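Local coordinates for phenylalanine--tRNA ligase beta subunit (Pyrococcus horikoshii, PDB 2CXI), which forms, together with the alpha subunit, the enzyme that attaches L-phenylalanine to tRNA(Phe) at the expense of ATP, this N-terminal fragment including the amino acid-editing domain, at residues A[158-170]-A[174-186]. Sequence-based numbering, arbitrary orientation.
Sequences AAEKTEKFAPLGY and MTLEEILEKHEKG
F165 and M174 face each other as the hydrogen-bonded pair of a short antiparallel beta hairpin with two-residue strands, 164-165 and 174-175, the second running directly into helix 176-182 within the B3/4 editing domain. Backbone bonds knit the start of that helix to the incoming chain: L176 N donates to E163 O (2.9 Å), and E177 N to K161 O. Thus two of the amides that begin a helix find acceptors in a neighbouring loop, while a capping box, with T175 as N-cap, closes the helix start, E178 N giving to T175 OG1 and T175 N to E178 OE1.

I179 CD1 sits over one face of the F165 ring, 3.4 Å from CE1, and L176 CD1 meets the ring edge; F165 also touches L201 and V209 of the large mixed sheet. P167 CG approaches I179 CG1 (3.9 Å). Farther along, selenomethionine M174 makes an oblique Met-aromatic contact, SE 5.0 Å from the Y170 ring centroid and CE 3.7 Å from CD1.

H183 serves two polar partners through one ring. A chi1 of -160° swings the imidazole away from its own backbone N and out to L168; ND1 accepts from K185 N, capping the next helix, while NE2 donates in the ring plane to L168 O at 2.9 Å.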
loop_
_atom_site.group_PDB
_atom_site.type_symbol
_atom_site.label_atom_id
_atom_site.label_comp_id
_atom_site.label_asym_id
_atom_site.label_seq_id
_atom_site.Cartn_x
_atom_site.Cartn_y
_atom_site.Cartn_z
ATOM N N ALA A 158 15.619 16.722 -0.395
ATOM C CA ALA A 158 16.954 17.207 -0.113
ATOM C C ALA A 158 17.834 15.964 -0.027
ATOM O O ALA A 158 17.588 15.107 0.796
ATOM C CB ALA A 158 16.966 17.987 1.223
ATOM N N ALA A 159 18.821 15.881 -0.907
ATOM C CA ALA A 159 19.753 14.757 -0.986
ATOM C C ALA A 159 21.175 15.107 -0.513
ATOM O O ALA A 159 21.679 16.220 -0.740
ATOM C CB ALA A 159 19.818 14.252 -2.420
ATOM N N GLU A 160 21.817 14.108 0.099
ATOM C CA GLU A 160 23.251 14.117 0.364
ATOM C C GLU A 160 24.037 14.320 -0.930
ATOM O O GLU A 160 23.667 13.801 -1.992
ATOM C CB GLU A 160 23.680 12.782 1.009
ATOM C CG GLU A 160 22.994 12.446 2.339
ATOM C CD GLU A 160 23.477 13.310 3.512
ATOM O OE1 GLU A 160 24.493 14.041 3.375
ATOM O OE2 GLU A 160 22.828 13.281 4.582
ATOM N N LYS A 161 25.137 15.060 -0.816
ATOM C CA LYS A 161 25.991 15.382 -1.949
ATOM C C LYS A 161 26.753 14.163 -2.522
ATOM O O LYS A 161 27.317 14.239 -3.623
ATOM C CB LYS A 161 26.981 16.473 -1.548
ATOM C CG LYS A 161 26.331 17.754 -1.098
ATOM C CD LYS A 161 27.337 18.854 -0.881
ATOM C CE LYS A 161 26.641 20.021 -0.218
ATOM N NZ LYS A 161 27.315 21.331 -0.437
ATOM N N THR A 162 26.771 13.076 -1.753
ATOM C CA THR A 162 27.407 11.821 -2.167
ATOM C C THR A 162 26.454 10.843 -2.851
ATOM O O THR A 162 26.908 9.822 -3.369
ATOM C CB THR A 162 28.053 11.113 -0.958
ATOM O OG1 THR A 162 27.063 10.961 0.063
ATOM C CG2 THR A 162 29.142 11.973 -0.322
ATOM N N GLU A 163 25.144 11.145 -2.870
ATOM C CA GLU A 163 24.215 10.375 -3.735
ATOM C C GLU A 163 24.704 10.352 -5.184
ATOM O O GLU A 163 25.360 11.285 -5.646
ATOM C CB GLU A 163 22.780 10.932 -3.706
ATOM C CG GLU A 163 22.018 10.810 -2.397
ATOM C CD GLU A 163 21.905 9.386 -1.863
ATOM O OE1 GLU A 163 21.757 8.437 -2.667
ATOM O OE2 GLU A 163 21.949 9.216 -0.615
ATOM N N LYS A 164 24.353 9.284 -5.906
ATOM C CA LYS A 164 24.833 9.089 -7.268
ATOM C C LYS A 164 23.698 8.847 -8.250
ATOM O O LYS A 164 22.687 8.240 -7.907
ATOM C CB LYS A 164 25.771 7.862 -7.347
ATOM C CG LYS A 164 27.054 7.962 -6.546
ATOM C CD LYS A 164 28.045 6.876 -7.089
ATOM C CE LYS A 164 28.975 6.353 -6.002
ATOM N NZ LYS A 164 29.494 4.981 -6.367
ATOM N N PHE A 165 23.910 9.286 -9.493
ATOM C CA PHE A 165 23.129 8.837 -10.654
ATOM C C PHE A 165 23.914 9.239 -11.904
ATOM O O PHE A 165 24.858 10.023 -11.808
ATOM C CB PHE A 165 21.690 9.422 -10.635
ATOM C CG PHE A 165 21.585 10.911 -11.039
ATOM C CD1 PHE A 165 21.858 11.930 -10.114
ATOM C CD2 PHE A 165 21.107 11.265 -12.314
ATOM C CE1 PHE A 165 21.728 13.304 -10.464
ATOM C CE2 PHE A 165 20.999 12.614 -12.705
ATOM C CZ PHE A 165 21.299 13.656 -11.757
ATOM N N ALA A 166 23.526 8.700 -13.058
ATOM C CA ALA A 166 24.180 8.994 -14.331
ATOM C C ALA A 166 23.424 10.144 -14.963
ATOM O O ALA A 166 22.256 9.957 -15.371
ATOM C CB ALA A 166 24.132 7.762 -15.269
ATOM N N PRO A 167 24.055 11.319 -15.041
ATOM C CA PRO A 167 23.378 12.478 -15.650
ATOM C C PRO A 167 23.330 12.308 -17.170
ATOM O O PRO A 167 24.099 11.512 -17.734
ATOM C CB PRO A 167 24.236 13.675 -15.204
ATOM C CG PRO A 167 25.672 13.081 -15.092
ATOM C CD PRO A 167 25.445 11.633 -14.617
ATOM N N LEU A 168 22.384 12.995 -17.802
ATOM C CA LEU A 168 22.198 12.987 -19.239
ATOM C C LEU A 168 23.530 13.203 -19.970
ATOM O O LEU A 168 24.243 14.183 -19.713
ATOM C CB LEU A 168 21.236 14.100 -19.660
ATOM C CG LEU A 168 20.950 14.204 -21.158
ATOM C CD1 LEU A 168 19.916 13.199 -21.571
ATOM C CD2 LEU A 168 20.497 15.610 -21.529
ATOM N N GLY A 169 23.798 12.287 -20.895
ATOM C CA GLY A 169 25.001 12.286 -21.732
ATOM C C GLY A 169 26.137 11.442 -21.172
ATOM O O GLY A 169 27.194 11.382 -21.789
ATOM N N TYR A 170 25.932 10.806 -20.012
ATOM C CA TYR A 170 26.974 9.993 -19.339
ATOM C C TYR A 170 26.415 8.610 -18.979
ATOM O O TYR A 170 25.282 8.506 -18.485
ATOM C CB TYR A 170 27.478 10.672 -18.061
ATOM C CG TYR A 170 28.266 11.943 -18.277
ATOM C CD1 TYR A 170 29.650 11.992 -18.009
ATOM C CD2 TYR A 170 27.650 13.095 -18.759
ATOM C CE1 TYR A 170 30.379 13.183 -18.196
ATOM C CE2 TYR A 170 28.353 14.272 -18.965
ATOM C CZ TYR A 170 29.719 14.311 -18.689
ATOM O OH TYR A 170 30.404 15.482 -18.897
HETATM N N MSE A 174 27.694 9.204 -11.134
HETATM C CA MSE A 174 28.643 10.084 -10.460
HETATM C C MSE A 174 27.949 10.672 -9.248
HETATM O O MSE A 174 26.721 10.785 -9.246
HETATM C CB MSE A 174 29.002 11.248 -11.366
HETATM C CG MSE A 174 29.837 10.888 -12.550
HETATM SE SE MSE A 174 29.940 12.524 -13.660
HETATM C CE MSE A 174 31.473 11.915 -14.804
ATOM N N THR A 175 28.709 11.090 -8.234
ATOM C CA THR A 175 28.097 11.791 -7.112
ATOM C C THR A 175 27.516 13.125 -7.585
ATOM O O THR A 175 27.929 13.694 -8.619
ATOM C CB THR A 175 29.088 12.073 -5.948
ATOM O OG1 THR A 175 30.015 13.069 -6.361
ATOM C CG2 THR A 175 29.941 10.863 -5.606
ATOM N N LEU A 176 26.571 13.625 -6.821
ATOM C CA LEU A 176 25.977 14.916 -7.097
ATOM C C LEU A 176 27.048 15.989 -7.181
ATOM O O LEU A 176 27.028 16.821 -8.062
ATOM C CB LEU A 176 24.951 15.261 -6.010
ATOM C CG LEU A 176 23.527 14.749 -6.159
ATOM C CD1 LEU A 176 23.339 13.467 -6.999
ATOM C CD2 LEU A 176 22.795 14.743 -4.858
ATOM N N GLU A 177 27.982 15.939 -6.241
ATOM C CA GLU A 177 29.167 16.770 -6.250
ATOM C C GLU A 177 29.946 16.734 -7.572
ATOM O O GLU A 177 30.235 17.780 -8.156
ATOM C CB GLU A 177 30.059 16.356 -5.070
ATOM C CG GLU A 177 29.851 17.233 -3.871
ATOM C CD GLU A 177 30.097 18.682 -4.242
ATOM O OE1 GLU A 177 29.162 19.504 -4.114
ATOM O OE2 GLU A 177 31.218 18.974 -4.721
ATOM N N GLU A 178 30.242 15.525 -8.056
ATOM C CA GLU A 178 30.963 15.333 -9.312
ATOM C C GLU A 178 30.183 15.867 -10.499
ATOM O O GLU A 178 30.780 16.376 -11.448
ATOM C CB GLU A 178 31.285 13.856 -9.548
ATOM C CG GLU A 178 32.197 13.274 -8.482
ATOM C CD GLU A 178 32.511 11.799 -8.688
ATOM O OE1 GLU A 178 31.598 10.988 -9.007
ATOM O OE2 GLU A 178 33.696 11.449 -8.483
ATOM N N ILE A 179 28.856 15.722 -10.461
ATOM C CA ILE A 179 28.028 16.257 -11.545
ATOM C C ILE A 179 28.136 17.782 -11.608
ATOM O O ILE A 179 28.329 18.347 -12.689
ATOM C CB ILE A 179 26.552 15.788 -11.419
ATOM C CG1 ILE A 179 26.456 14.236 -11.470
ATOM C CG2 ILE A 179 25.702 16.412 -12.534
ATOM C CD1 ILE A 179 24.996 13.676 -11.163
ATOM N N LEU A 180 28.015 18.455 -10.457
ATOM C CA LEU A 180 28.170 19.932 -10.413
ATOM C C LEU A 180 29.520 20.373 -10.967
ATOM O O LEU A 180 29.614 21.367 -11.685
ATOM C CB LEU A 180 27.978 20.471 -9.005
ATOM C CG LEU A 180 26.570 20.339 -8.411
ATOM C CD1 LEU A 180 26.416 21.301 -7.282
ATOM C CD2 LEU A 180 25.499 20.629 -9.478
ATOM N N GLU A 181 30.551 19.589 -10.668
ATOM C CA GLU A 181 31.920 19.873 -11.114
ATOM C C GLU A 181 32.153 19.579 -12.599
ATOM O O GLU A 181 32.665 20.416 -13.323
ATOM C CB GLU A 181 32.881 19.064 -10.229
ATOM C CG GLU A 181 34.347 19.407 -10.364
ATOM C CD GLU A 181 35.253 18.252 -9.926
ATOM O OE1 GLU A 181 34.790 17.348 -9.169
ATOM O OE2 GLU A 181 36.437 18.239 -10.356
ATOM N N LYS A 182 31.749 18.399 -13.057
ATOM C CA LYS A 182 32.092 17.892 -14.394
ATOM C C LYS A 182 31.076 18.131 -15.512
ATOM O O LYS A 182 31.458 18.287 -16.670
ATOM C CB LYS A 182 32.330 16.372 -14.324
ATOM C CG LYS A 182 33.513 15.987 -13.460
ATOM C CD LYS A 182 34.821 16.381 -14.163
ATOM C CE LYS A 182 35.759 17.090 -13.207
ATOM N NZ LYS A 182 36.134 16.177 -12.077
ATOM N N HIS A 183 29.786 18.070 -15.197
ATOM C CA HIS A 183 28.764 18.222 -16.230
ATOM C C HIS A 183 28.685 19.678 -16.685
ATOM O O HIS A 183 28.735 20.596 -15.868
ATOM C CB HIS A 183 27.385 17.768 -15.715
ATOM C CG HIS A 183 26.435 17.444 -16.812
ATOM N ND1 HIS A 183 25.831 18.413 -17.577
ATOM C CD2 HIS A 183 26.028 16.255 -17.313
ATOM C CE1 HIS A 183 25.082 17.837 -18.502
ATOM N NE2 HIS A 183 25.180 16.529 -18.362
ATOM N N GLU A 184 28.549 19.898 -17.977
ATOM C CA GLU A 184 28.429 21.289 -18.467
ATOM C C GLU A 184 27.254 22.077 -17.825
ATOM O O GLU A 184 27.376 23.280 -17.570
ATOM C CB GLU A 184 28.340 21.333 -19.986
ATOM C CG GLU A 184 26.991 20.900 -20.530
ATOM C CD GLU A 184 26.963 20.836 -22.038
ATOM O OE1 GLU A 184 26.018 20.212 -22.583
ATOM O OE2 GLU A 184 27.896 21.404 -22.672
ATOM N N LYS A 185 26.137 21.403 -17.521
ATOM C CA LYS A 185 24.993 22.080 -16.883
ATOM C C LYS A 185 25.254 22.238 -15.387
ATOM O O LYS A 185 24.683 23.107 -14.717
ATOM C CB LYS A 185 23.694 21.295 -17.140
ATOM C CG LYS A 185 23.243 21.288 -18.590
ATOM C CD LYS A 185 22.955 22.693 -19.082
ATOM C CE LYS A 185 22.564 22.661 -20.549
ATOM N NZ LYS A 185 23.069 23.859 -21.260
ATOM N N GLY A 186 26.137 21.395 -14.865
ATOM C CA GLY A 186 26.630 21.540 -13.509
ATOM C C GLY A 186 27.471 22.793 -13.320
ATOM O O GLY A 186 27.346 23.491 -12.301
HETATM O O HOH W 1 28.930 17.800 -19.919
#